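Local coordinates for aromatic-amino-acid aminotransferase (PDB 4F4E), which probably transfers amino groups between aromatic amino acids such as tyrosine and 2-oxoglutarate, using covalently held pyridoxal 5'-phosphate, at residues K143-I148 with G164-A169; I132-L137 with A158-A163; A187-Y192 with R227-F232; V198-C203 with A215-V220; G125-L130 with W153-A158. All blocks are in the same frame, centred on the assembly; numbering follows the deposited sequence. Where two conformers were deposited one is given.

Contact 1: residues K143-I148 with G164-A169; sequences KAKVAI and GFEVVA
V146-I148 and V167-A169 pair as parallel strands, V146 beside V167 and I148 beside A169, their short axes 35° apart. Three backbone bonds tie them: V146 N to E166 O (3.0 Å), V168 N to V146 O (2.8 Å) and I148 N to V168 O (2.9 Å). One rung earlier a water intervenes, donating to A144 O and accepting from E166 N. The pair forms the two strands of a beta-alpha-beta unit whose helix, 154-162, lies over the face bearing V146, I148 and V167; F160 of that helix touches both valines. On this face I148 and V167 cross at about a right angle, CG1 to CG1 at 3.8 Å, with I148 CG1 wedged between its own backbone N and carbonyl carbon (chi1 63°). V146 CG2 reaches F165 CG obliquely at 3.6 Å, while A144 O meets the edge of the same ring, in its plane, 3.3 Å from CD1. The other face carries A147 CB against V168 CG2 (3.8 Å), with Y192 beyond. At the exposed end K145 and E166 run side by side in the same direction; K145 NZ stays 4.4 Å from E166 OE1, too far for a salt bridge, although the charges are opposite.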
# COMPACT_ATOMS: atom_id res chain seq x y z
N LYS A 143 0.26 20.41 15.43
CA LYS A 143 0.79 20.52 16.80
C LYS A 143 0.23 19.51 17.78
O LYS A 143 0.72 19.45 18.88
CB LYS A 143 0.55 21.90 17.37
N ALA A 144 -0.78 18.71 17.41
CA ALA A 144 -1.31 17.69 18.34
C ALA A 144 -0.26 16.65 18.70
O ALA A 144 0.55 16.29 17.89
CB ALA A 144 -2.55 17.00 17.73
N LYS A 145 -0.27 16.16 19.95
CA LYS A 145 0.56 15.04 20.33
C LYS A 145 -0.27 13.76 20.21
O LYS A 145 -1.50 13.82 20.18
CB LYS A 145 1.10 15.22 21.74
CG LYS A 145 1.98 16.48 21.88
CD LYS A 145 2.44 16.66 23.30
CE LYS A 145 3.18 17.98 23.41
NZ LYS A 145 3.04 18.46 24.80
N VAL A 146 0.42 12.64 20.16
CA VAL A 146 -0.19 11.33 20.12
C VAL A 146 0.18 10.57 21.36
O VAL A 146 1.38 10.51 21.72
CB VAL A 146 0.30 10.56 18.90
CG1 VAL A 146 -0.23 9.12 18.94
CG2 VAL A 146 -0.13 11.27 17.66
N ALA A 147 -0.80 9.97 22.02
CA ALA A 147 -0.60 9.20 23.24
C ALA A 147 -0.91 7.75 22.96
O ALA A 147 -1.98 7.44 22.46
CB ALA A 147 -1.50 9.71 24.36
N ILE A 148 0.04 6.89 23.32
CA ILE A 148 -0.06 5.45 23.16
C ILE A 148 0.03 4.73 24.50
O ILE A 148 0.51 5.30 25.49
CB ILE A 148 1.02 4.91 22.18
CG1 ILE A 148 2.45 5.14 22.69
CG2 ILE A 148 0.81 5.56 20.84
CD1 ILE A 148 3.51 4.35 21.92
N GLY A 164 5.02 12.71 11.75
CA GLY A 164 5.32 14.08 12.21
C GLY A 164 4.94 14.43 13.64
O GLY A 164 5.14 15.57 14.07
N PHE A 165 4.41 13.48 14.39
CA PHE A 165 3.86 13.74 15.74
C PHE A 165 4.85 13.42 16.85
O PHE A 165 5.60 12.47 16.79
CB PHE A 165 2.62 12.86 15.98
CG PHE A 165 1.46 13.14 15.06
CD1 PHE A 165 0.60 14.18 15.34
CD2 PHE A 165 1.21 12.33 13.96
CE1 PHE A 165 -0.49 14.47 14.52
CE2 PHE A 165 0.13 12.61 13.13
CZ PHE A 165 -0.72 13.68 13.41
N GLU A 166 4.82 14.20 17.93
CA GLU A 166 5.48 13.81 19.17
C GLU A 166 4.59 12.76 19.83
O GLU A 166 3.38 12.96 19.95
CB GLU A 166 5.63 15.04 20.08
CG GLU A 166 6.17 14.71 21.47
CD GLU A 166 6.16 15.90 22.42
OE1 GLU A 166 6.06 17.04 21.94
OE2 GLU A 166 6.24 15.64 23.66
N VAL A 167 5.19 11.66 20.29
CA VAL A 167 4.44 10.55 20.89
C VAL A 167 4.77 10.48 22.38
O VAL A 167 5.93 10.53 22.77
CB VAL A 167 4.75 9.21 20.18
CG1 VAL A 167 3.96 8.06 20.84
CG2 VAL A 167 4.45 9.32 18.67
N VAL A 168 3.74 10.35 23.21
CA VAL A 168 3.90 10.17 24.62
C VAL A 168 3.14 8.89 24.97
O VAL A 168 2.37 8.39 24.14
CB VAL A 168 3.32 11.34 25.43
CG1 VAL A 168 4.02 12.68 25.14
CG2 VAL A 168 1.81 11.47 25.23
N ALA A 169 3.34 8.39 26.19
CA ALA A 169 2.71 7.15 26.62
C ALA A 169 1.88 7.37 27.86
O ALA A 169 2.31 8.09 28.80
CB ALA A 169 3.76 6.06 26.87
O HOH W 1 3.32 16.56 17.87

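Contact 2: residues I132-L137 with A158-A163; sequences IGADFL and ALFDMA
A134 of helix 125-140 presents its methyl to L159 and F160 of helix 154-162 and to A163, which follows them in the chain. The two helices lie beside each other in the large cofactor-binding domain of a class I, fold type I aminotransferase, and the backbones come close, D135 CA and A163 CA 6.0 Å apart, where small alanine side chains face each other.

The direct side-chain packing is mainly apolar and centres on A134 CB. It lies 3.6 Å from F160 CE1, approaching that ring obliquely, and 3.7 Å from A163 CB, so the two alanine methyls abut directly. L159 contributes its CD2 branch at 3.9 Å from A134 CB. With CG anti to the backbone N (chi1 -177°), L159 brings this same methyl over the centre of the F160 ring, so that the leucine both touches the partner helix and covers one face of its neighbour's phenyl group. Beyond the two segments, F160 packs on F165 and F232, while L159 and M162 reach T304 of the second subunit.

The polar part is smaller and lies at the end of helix 154-162. D135, partly exposed, turns its carboxylate so that OD1 lies 3.9 Å from A163 CB; this oxygen is also salt-bridged to K131 one turn back in its own helix. No direct hydrogen bond crosses between the segments. Instead one water donates to both sides, 2.7 Å from D135 OD1 and 2.8 Å from A163 O.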
# COMPACT_ATOMS: atom_id res chain seq x y z
N ILE A 132 -2.86 6.46 6.94
CA ILE A 132 -3.71 7.43 6.27
C ILE A 132 -4.44 8.34 7.26
O ILE A 132 -4.57 9.54 7.01
CB ILE A 132 -4.60 6.81 5.17
CG1 ILE A 132 -5.63 5.86 5.71
CG2 ILE A 132 -3.74 6.15 4.07
CD1 ILE A 132 -6.61 5.37 4.63
N GLY A 133 -4.86 7.78 8.41
CA GLY A 133 -5.44 8.55 9.46
C GLY A 133 -4.44 9.56 10.03
O GLY A 133 -4.79 10.73 10.24
N ALA A 134 -3.22 9.09 10.31
CA ALA A 134 -2.14 9.91 10.87
C ALA A 134 -1.84 11.07 9.91
O ALA A 134 -1.76 12.24 10.31
CB ALA A 134 -0.88 9.06 11.12
N ASP A 135 -1.70 10.75 8.63
CA ASP A 135 -1.35 11.79 7.69
C ASP A 135 -2.48 12.83 7.59
O ASP A 135 -2.19 14.03 7.53
CB ASP A 135 -1.04 11.29 6.28
CG ASP A 135 0.30 10.53 6.18
OD1 ASP A 135 1.14 10.60 7.11
OD2 ASP A 135 0.46 9.87 5.11
N PHE A 136 -3.73 12.40 7.57
CA PHE A 136 -4.85 13.33 7.55
C PHE A 136 -4.88 14.15 8.85
O PHE A 136 -5.07 15.37 8.82
CB PHE A 136 -6.16 12.56 7.36
CG PHE A 136 -7.39 13.40 7.44
CD1 PHE A 136 -7.57 14.52 6.62
CD2 PHE A 136 -8.41 13.06 8.31
CE1 PHE A 136 -8.73 15.28 6.69
CE2 PHE A 136 -9.59 13.81 8.37
CZ PHE A 136 -9.74 14.92 7.57
N LEU A 137 -4.70 13.47 9.99
CA LEU A 137 -4.66 14.19 11.27
C LEU A 137 -3.60 15.29 11.30
O LEU A 137 -3.83 16.37 11.85
CB LEU A 137 -4.52 13.22 12.44
CG LEU A 137 -5.87 12.62 12.90
CD1 LEU A 137 -5.68 11.32 13.64
CD2 LEU A 137 -6.69 13.64 13.76
N ALA A 158 6.50 4.29 16.14
CA ALA A 158 7.28 4.50 14.92
C ALA A 158 6.43 5.19 13.85
O ALA A 158 6.87 6.13 13.21
CB ALA A 158 7.82 3.17 14.41
N LEU A 159 5.19 4.72 13.67
CA LEU A 159 4.32 5.29 12.64
C LEU A 159 3.93 6.75 12.87
O LEU A 159 4.01 7.59 11.98
CB LEU A 159 3.08 4.39 12.45
CG LEU A 159 2.10 4.79 11.36
CD1 LEU A 159 1.41 3.52 10.74
CD2 LEU A 159 1.05 5.78 11.87
N PHE A 160 3.52 7.09 14.08
CA PHE A 160 3.08 8.42 14.36
C PHE A 160 4.27 9.38 14.43
O PHE A 160 4.14 10.52 13.99
CB PHE A 160 2.24 8.45 15.64
CG PHE A 160 0.86 7.92 15.43
CD1 PHE A 160 -0.08 8.70 14.80
CD2 PHE A 160 0.53 6.62 15.77
CE1 PHE A 160 -1.39 8.23 14.57
CE2 PHE A 160 -0.77 6.13 15.56
CZ PHE A 160 -1.73 6.94 14.97
N ASP A 161 5.42 8.92 14.92
CA ASP A 161 6.59 9.77 14.88
C ASP A 161 7.00 10.08 13.43
O ASP A 161 7.29 11.22 13.10
CB ASP A 161 7.73 9.12 15.65
CG ASP A 161 8.95 9.97 15.68
OD1 ASP A 161 9.01 10.86 16.53
OD2 ASP A 161 9.82 9.71 14.86
N MET A 162 7.01 9.07 12.57
CA MET A 162 7.29 9.29 11.13
C MET A 162 6.26 10.16 10.44
O MET A 162 6.56 10.87 9.47
CB MET A 162 7.40 7.96 10.40
CG MET A 162 7.74 8.08 8.93
SD MET A 162 9.44 8.70 8.63
CE MET A 162 10.39 7.79 9.83
N ALA A 163 5.02 10.11 10.91
CA ALA A 163 3.96 10.96 10.36
C ALA A 163 4.09 12.44 10.85
O ALA A 163 3.33 13.29 10.41
CB ALA A 163 2.59 10.38 10.68
O HOH W 2 2.16 12.93 7.91

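Contact 3: residues A187-Y192 with R227-F232; sequences AALNGY and RRLVPF
R227 reaches back with its side chain to grip the backbone of the turn L189-Y192 in a mixed contact, polar through R227 and apolar through L229, partly buried between the turn after helix 182-189 and the link from helix 214-227 to strand 230-235. The arginine chain is bent at chi3 (72°), which lays the guanidinium against the type I turn. Its NH2 bonds to Y192 O at 2.9 Å, the donor standing 57° out of the carbonyl plane, and NE adds a weak bond to the same oxygen at 3.0 Å. One carbonyl therefore takes both N-H groups along one side of the guanidinium. N190 O sits over the centre of one guanidinium face, 3.2 Å from R227 CZ. A water lies on the opposite face, toward its rim, and donates to Y192 O (3.0 Å) and to R227 O (2.8 Å), so Y192 O has three partners.

L229 supplies the apolar half. Its CD2 touches Y192 CB at 4.0 Å, and CD1 lies at the edge of the tyrosine ring. R228, between the arginine and this leucine, adopts a positive phi in a Schellman motif that ends helix 214-227 and turns the chain into its strand. Around the contact, L189 rests on V220 and V223 of helix 214-227, L229 and L189 both touch V198 of strand 197-201, and Y192 packs on V168 and Y170 of strand 167-174.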
# COMPACT_ATOMS: atom_id res chain seq x y z
N ALA A 187 -5.64 9.23 34.87
CA ALA A 187 -5.01 10.46 35.31
C ALA A 187 -4.25 11.12 34.16
O ALA A 187 -4.33 12.34 33.99
CB ALA A 187 -4.11 10.25 36.53
N ALA A 188 -3.60 10.31 33.33
CA ALA A 188 -2.90 10.80 32.14
C ALA A 188 -3.86 11.46 31.16
O ALA A 188 -3.62 12.56 30.69
CB ALA A 188 -2.12 9.67 31.44
N LEU A 189 -4.97 10.77 30.85
CA LEU A 189 -5.96 11.33 29.96
C LEU A 189 -6.52 12.64 30.52
O LEU A 189 -6.69 13.61 29.79
CB LEU A 189 -7.11 10.34 29.73
CG LEU A 189 -6.80 8.99 29.08
CD1 LEU A 189 -8.03 8.09 29.25
CD2 LEU A 189 -6.42 9.19 27.63
N ASN A 190 -6.76 12.68 31.82
CA ASN A 190 -7.25 13.88 32.51
C ASN A 190 -6.27 15.06 32.54
O ASN A 190 -6.61 16.16 33.04
CB ASN A 190 -7.74 13.51 33.93
CG ASN A 190 -9.20 13.12 33.94
OD1 ASN A 190 -10.03 13.66 33.16
ND2 ASN A 190 -9.55 12.20 34.80
N GLY A 191 -5.08 14.86 32.01
CA GLY A 191 -4.11 15.92 31.79
C GLY A 191 -3.79 16.28 30.36
O GLY A 191 -3.06 17.26 30.11
N TYR A 192 -4.33 15.54 29.39
CA TYR A 192 -4.04 15.82 28.00
C TYR A 192 -4.82 17.00 27.45
O TYR A 192 -5.99 17.21 27.78
CB TYR A 192 -4.31 14.59 27.12
CG TYR A 192 -3.38 13.42 27.35
CD1 TYR A 192 -2.11 13.58 27.94
CD2 TYR A 192 -3.76 12.13 26.94
CE1 TYR A 192 -1.26 12.49 28.12
CE2 TYR A 192 -2.94 11.05 27.14
CZ TYR A 192 -1.69 11.22 27.71
OH TYR A 192 -0.89 10.12 27.86
N ARG A 227 -12.63 16.23 27.61
CA ARG A 227 -11.40 16.93 27.30
C ARG A 227 -11.15 17.16 25.81
O ARG A 227 -10.15 17.76 25.43
CB ARG A 227 -10.25 16.23 27.99
CG ARG A 227 -10.36 16.43 29.50
CD ARG A 227 -9.19 15.84 30.22
NE ARG A 227 -8.00 16.65 29.99
CZ ARG A 227 -7.77 17.84 30.55
NH1 ARG A 227 -8.64 18.41 31.38
NH2 ARG A 227 -6.64 18.46 30.29
N ARG A 228 -12.11 16.77 24.98
CA ARG A 228 -12.01 16.95 23.52
C ARG A 228 -10.73 16.34 22.96
O ARG A 228 -10.06 16.92 22.12
CB ARG A 228 -12.18 18.42 23.15
CG ARG A 228 -13.42 19.02 23.83
CD ARG A 228 -13.76 20.39 23.27
NE ARG A 228 -12.81 21.41 23.73
CZ ARG A 228 -11.88 22.02 22.98
NH1 ARG A 228 -11.72 21.74 21.68
NH2 ARG A 228 -11.09 22.93 23.56
N LEU A 229 -10.46 15.13 23.42
CA LEU A 229 -9.39 14.32 22.87
C LEU A 229 -9.91 13.63 21.60
O LEU A 229 -11.11 13.51 21.40
CB LEU A 229 -8.93 13.30 23.90
CG LEU A 229 -8.64 13.92 25.28
CD1 LEU A 229 -7.99 12.83 26.11
CD2 LEU A 229 -7.75 15.16 25.23
N VAL A 230 -8.99 13.17 20.77
CA VAL A 230 -9.37 12.51 19.51
C VAL A 230 -9.05 11.04 19.70
O VAL A 230 -7.88 10.64 19.72
CB VAL A 230 -8.58 13.08 18.32
CG1 VAL A 230 -8.94 12.30 17.03
CG2 VAL A 230 -8.84 14.59 18.20
N PRO A 231 -10.09 10.21 19.85
CA PRO A 231 -9.83 8.78 20.04
C PRO A 231 -9.51 8.10 18.70
O PRO A 231 -10.23 8.28 17.72
CB PRO A 231 -11.14 8.25 20.61
CG PRO A 231 -12.17 9.16 20.04
CD PRO A 231 -11.52 10.52 19.85
N PHE A 232 -8.45 7.31 18.73
CA PHE A 232 -8.02 6.57 17.57
C PHE A 232 -8.04 5.11 17.99
O PHE A 232 -7.07 4.58 18.57
CB PHE A 232 -6.64 7.05 17.03
CG PHE A 232 -6.42 6.76 15.55
CD1 PHE A 232 -6.93 5.59 14.95
CD2 PHE A 232 -5.69 7.62 14.78
CE1 PHE A 232 -6.73 5.34 13.58
CE2 PHE A 232 -5.49 7.37 13.40
CZ PHE A 232 -6.03 6.24 12.80
O HOH W 3 -8.39 18.92 27.27

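Contact 4: residues V198-C203 with A215-V220; sequences VVLHAC and AQWAQV. With EDO (1,2-ethanediol), chain C.
W217 points the edge of its six-membered ring at the strand, where H201 O lies in the indole plane, 3.1 Å from CZ2. A202 O approaches the same corner obliquely. A water in the ring plane accepts from W217 NE1 (2.9 Å) and donates to A202 O (3.0 Å), which helps to fix the rotation of the ring. L200 CB meets W217 CH2 at the edge, 4.1 Å away, and L200 CD1 touches V220 CG1 at 4.2 Å, one helical turn on. Strand 197-201 and helix 214-227, nearly antiparallel here at 167°, are the first two elements of a beta-alpha-beta unit completed by strand 230-235. L200 faces this helix, whereas V199 packs on F160 of helix 154-162. A250, L253 and F254 of helix 249-256 also pack on the indole. A 1,2-ethanediol, probably from the crystallisation liquor, lies beside the strand and W217, its C2 3.9 Å from W217 CH2, with O1 at the edge of the H201 ring. H201 N bonds to its O1 at 2.8 Å and its O2 donates to H201 O at 2.7 Å; Y170 OH binds it too. The H201 imidazole leads away, its NE2 hydrogen-bonded to S152 OG.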
# COMPACT_ATOMS: atom_id res chain seq x y z
N VAL A 198 -5.44 9.92 21.03
CA VAL A 198 -5.22 8.84 21.97
C VAL A 198 -5.44 7.48 21.27
O VAL A 198 -6.54 7.18 20.86
CB VAL A 198 -6.17 8.95 23.19
CG1 VAL A 198 -5.79 7.87 24.21
CG2 VAL A 198 -6.08 10.36 23.86
N VAL A 199 -4.37 6.70 21.11
CA VAL A 199 -4.41 5.43 20.39
C VAL A 199 -4.80 4.35 21.39
O VAL A 199 -4.08 4.11 22.35
CB VAL A 199 -3.07 5.11 19.73
CG1 VAL A 199 -3.11 3.76 19.01
CG2 VAL A 199 -2.64 6.25 18.82
N LEU A 200 -5.96 3.75 21.18
CA LEU A 200 -6.61 2.84 22.10
C LEU A 200 -6.83 1.50 21.42
O LEU A 200 -7.50 1.43 20.37
CB LEU A 200 -7.97 3.44 22.51
CG LEU A 200 -7.89 4.73 23.33
CD1 LEU A 200 -9.20 5.56 23.28
CD2 LEU A 200 -7.53 4.38 24.78
N HIS A 201 -6.27 0.44 22.01
CA HIS A 201 -6.57 -0.91 21.55
C HIS A 201 -7.98 -1.29 21.90
O HIS A 201 -8.40 -1.22 23.08
CB HIS A 201 -5.61 -1.92 22.18
CG HIS A 201 -4.15 -1.66 21.90
ND1 HIS A 201 -3.37 -2.58 21.28
CD2 HIS A 201 -3.31 -0.59 22.24
CE1 HIS A 201 -2.09 -2.11 21.21
NE2 HIS A 201 -2.05 -0.89 21.81
N ALA A 202 -8.74 -1.80 20.94
CA ALA A 202 -10.13 -2.10 21.20
C ALA A 202 -10.27 -3.27 22.16
O ALA A 202 -11.24 -3.34 22.91
CB ALA A 202 -10.92 -2.38 19.91
N CYS A 203 -9.35 -4.22 22.03
CA CYS A 203 -9.34 -5.47 22.78
C CYS A 203 -8.08 -6.23 22.38
O CYS A 203 -7.39 -5.86 21.43
CB CYS A 203 -10.57 -6.35 22.52
SG CYS A 203 -10.80 -7.03 20.88
N ALA A 215 -16.79 -1.08 31.78
CA ALA A 215 -16.95 0.01 32.72
C ALA A 215 -15.75 0.95 32.76
O ALA A 215 -15.91 2.14 32.98
CB ALA A 215 -17.22 -0.53 34.10
N GLN A 216 -14.55 0.42 32.58
CA GLN A 216 -13.37 1.25 32.45
C GLN A 216 -13.44 1.98 31.11
O GLN A 216 -13.04 3.15 31.00
CB GLN A 216 -12.10 0.42 32.59
CG GLN A 216 -11.89 -0.12 34.01
CD GLN A 216 -10.79 -1.18 34.08
OE1 GLN A 216 -10.67 -2.00 33.18
NE2 GLN A 216 -9.95 -1.11 35.13
N TRP A 217 -13.96 1.29 30.09
CA TRP A 217 -14.13 1.91 28.78
C TRP A 217 -15.07 3.09 28.90
O TRP A 217 -14.81 4.14 28.29
CB TRP A 217 -14.66 0.94 27.77
CG TRP A 217 -13.61 0.10 27.08
CD1 TRP A 217 -13.46 -1.28 27.11
CD2 TRP A 217 -12.55 0.60 26.23
NE1 TRP A 217 -12.40 -1.68 26.34
CE2 TRP A 217 -11.81 -0.58 25.77
CE3 TRP A 217 -12.17 1.86 25.81
CZ2 TRP A 217 -10.74 -0.47 24.93
CZ3 TRP A 217 -11.09 1.96 24.95
CH2 TRP A 217 -10.37 0.83 24.55
N ALA A 218 -16.13 2.97 29.71
CA ALA A 218 -17.08 4.10 29.83
C ALA A 218 -16.41 5.34 30.43
O ALA A 218 -16.70 6.48 30.05
CB ALA A 218 -18.32 3.69 30.65
N GLN A 219 -15.48 5.12 31.36
CA GLN A 219 -14.75 6.23 31.96
C GLN A 219 -13.83 6.86 30.93
O GLN A 219 -13.69 8.08 30.89
CB GLN A 219 -13.94 5.79 33.17
CG GLN A 219 -14.86 5.27 34.27
CD GLN A 219 -14.11 4.79 35.49
OE1 GLN A 219 -13.67 5.60 36.30
NE2 GLN A 219 -14.01 3.48 35.65
N VAL A 220 -13.19 6.02 30.12
CA VAL A 220 -12.32 6.54 29.08
C VAL A 220 -13.10 7.42 28.10
O VAL A 220 -12.67 8.52 27.79
CB VAL A 220 -11.56 5.42 28.33
CG1 VAL A 220 -10.79 6.02 27.19
CG2 VAL A 220 -10.61 4.72 29.30
C1 EDO C . -5.44 0.61 25.84
O1 EDO C . -5.18 0.99 24.51
C2 EDO C . -6.83 -0.01 26.05
O2 EDO C . -6.93 -1.24 25.40
O HOH W 4 -11.28 -4.29 25.77

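Contact 5: residues G125-L130 with W153-A158; sequences GGTGAL and WENHRA
T127 and L130, one turn apart on helix 125-140, meet W153 along the edge of its indole. T127 OG1 lies in the ring plane, 3.4 Å from W153 CH2, and the L130 and W153 side chains point at each other, L130 CD1 reaching 3.6 Å from W153 CZ3 at the ring edge. The same L130 methyl lies at the imidazole edge, 3.8 Å from H156 CD2, while T127 CG2 crosses the N155 amide at about a right angle, 3.6 Å from ND2. No hydrogen bond passes between the segments.

With CG anti to the backbone N (chi1 179°), W153 carries its indole toward helix 125-140; N155 CB lies over one face of it, and W153 CE3 in turn stands over a face of the H156 ring. Both segments lie at the start of helices, and that of helix 125-140 forms part of the phosphate site of this fold type I enzyme. There G126 N and T127 N donate to phosphate oxygens of the pyridoxal phosphate-modified lysine at position 269, and the helix end would probably help stabilise their negative charge.

Further out, H156 is fixed at both nitrogens, ND1 by S152 OG and NE2 by D234 OD2. L130 rests on F232 and D234 of strand 230-235. N155 ND2 bonds to R303 O of the second subunit, whose S307 packs on T127 and whose R303 packs on W153.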
# COMPACT_ATOMS: atom_id res chain seq x y z
N GLY A 125 -3.91 -3.05 5.26
CA GLY A 125 -3.96 -3.53 6.62
C GLY A 125 -4.34 -2.45 7.64
O GLY A 125 -4.64 -1.29 7.30
N GLY A 126 -4.31 -2.87 8.91
CA GLY A 126 -4.44 -1.95 10.01
C GLY A 126 -3.35 -0.93 10.02
O GLY A 126 -3.59 0.26 10.39
N THR A 127 -2.16 -1.33 9.58
CA THR A 127 -1.07 -0.35 9.51
C THR A 127 -1.38 0.77 8.53
O THR A 127 -1.20 1.96 8.83
CB THR A 127 0.27 -0.98 9.15
OG1 THR A 127 0.57 -2.05 10.05
CG2 THR A 127 1.35 0.02 9.24
N GLY A 128 -1.79 0.39 7.31
CA GLY A 128 -2.13 1.41 6.32
C GLY A 128 -3.21 2.37 6.79
O GLY A 128 -3.14 3.56 6.52
N ALA A 129 -4.20 1.85 7.51
CA ALA A 129 -5.31 2.66 8.06
C ALA A 129 -4.79 3.69 9.06
O ALA A 129 -5.19 4.85 9.07
CB ALA A 129 -6.38 1.79 8.67
N LEU A 130 -3.89 3.23 9.93
CA LEU A 130 -3.25 4.13 10.86
C LEU A 130 -2.49 5.25 10.15
O LEU A 130 -2.54 6.42 10.57
CB LEU A 130 -2.32 3.39 11.83
CG LEU A 130 -2.92 2.47 12.88
CD1 LEU A 130 -1.84 1.47 13.43
CD2 LEU A 130 -3.58 3.33 14.00
N TRP A 153 2.36 -2.11 20.83
CA TRP A 153 2.82 -2.56 19.54
C TRP A 153 3.78 -1.54 18.97
O TRP A 153 3.45 -0.35 18.85
CB TRP A 153 1.59 -2.74 18.65
CG TRP A 153 1.85 -3.19 17.24
CD1 TRP A 153 2.44 -4.37 16.80
CD2 TRP A 153 1.49 -2.46 16.01
NE1 TRP A 153 2.47 -4.42 15.42
CE2 TRP A 153 1.90 -3.29 14.90
CE3 TRP A 153 0.89 -1.25 15.76
CZ2 TRP A 153 1.71 -2.90 13.59
CZ3 TRP A 153 0.70 -0.88 14.43
CH2 TRP A 153 1.09 -1.69 13.38
N GLU A 154 5.00 -1.99 18.69
CA GLU A 154 6.13 -1.14 18.40
C GLU A 154 5.88 -0.11 17.27
O GLU A 154 6.44 0.98 17.28
CB GLU A 154 7.33 -2.01 18.04
CG GLU A 154 8.64 -1.25 17.85
CD GLU A 154 8.89 -0.71 16.43
OE1 GLU A 154 8.36 -1.30 15.44
OE2 GLU A 154 9.64 0.32 16.31
N ASN A 155 5.06 -0.47 16.30
CA ASN A 155 4.89 0.37 15.15
C ASN A 155 3.93 1.51 15.44
O ASN A 155 3.88 2.46 14.65
CB ASN A 155 4.48 -0.47 13.92
CG ASN A 155 4.85 0.18 12.60
OD1 ASN A 155 5.78 0.96 12.55
ND2 ASN A 155 4.06 -0.10 11.53
N HIS A 156 3.22 1.54 16.58
CA HIS A 156 2.48 2.74 16.92
C HIS A 156 3.39 3.95 17.06
O HIS A 156 3.23 4.96 16.35
CB HIS A 156 1.66 2.58 18.21
CG HIS A 156 0.36 1.82 18.05
ND1 HIS A 156 -0.19 1.12 19.07
CD2 HIS A 156 -0.55 1.73 17.00
CE1 HIS A 156 -1.34 0.56 18.66
NE2 HIS A 156 -1.55 0.95 17.40
N ARG A 157 4.36 3.86 17.95
CA ARG A 157 5.27 4.98 18.13
C ARG A 157 5.99 5.32 16.82
O ARG A 157 6.05 6.48 16.44
CB ARG A 157 6.30 4.67 19.23
CG ARG A 157 7.26 5.85 19.47
CD ARG A 157 8.24 5.57 20.58
NE ARG A 157 7.53 5.51 21.84
CZ ARG A 157 7.22 6.57 22.59
NH1 ARG A 157 7.53 7.79 22.21
NH2 ARG A 157 6.56 6.39 23.73
N ALA A 158 6.50 4.29 16.14
CA ALA A 158 7.28 4.50 14.92
C ALA A 158 6.43 5.19 13.85
O ALA A 158 6.87 6.13 13.21
CB ALA A 158 7.82 3.17 14.41

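Contacts 2 and 5 use helices 125-140 and 154-162, with centres about 9 Å apart; contact 5 lies at the cofactor phosphate and contact 2 further along, and both touch the second subunit. Contact 1 joins them to the sheet: its strands flank helix 154-162 in sequence, and F165 N probably bonds to F160 O (3.0 Å). Contacts 3 and 4 pack helices 182-189 and 214-227 against the other side of the sheet and meet where F232 N probably bonds to V198 O (2.9 Å). A147 O probably accepts from V199 N (2.8 Å), tying contact 1 to contact 4. H201 NE2 and H156 CE1 approach to 3.5 Å, linking contact 4 to contact 5.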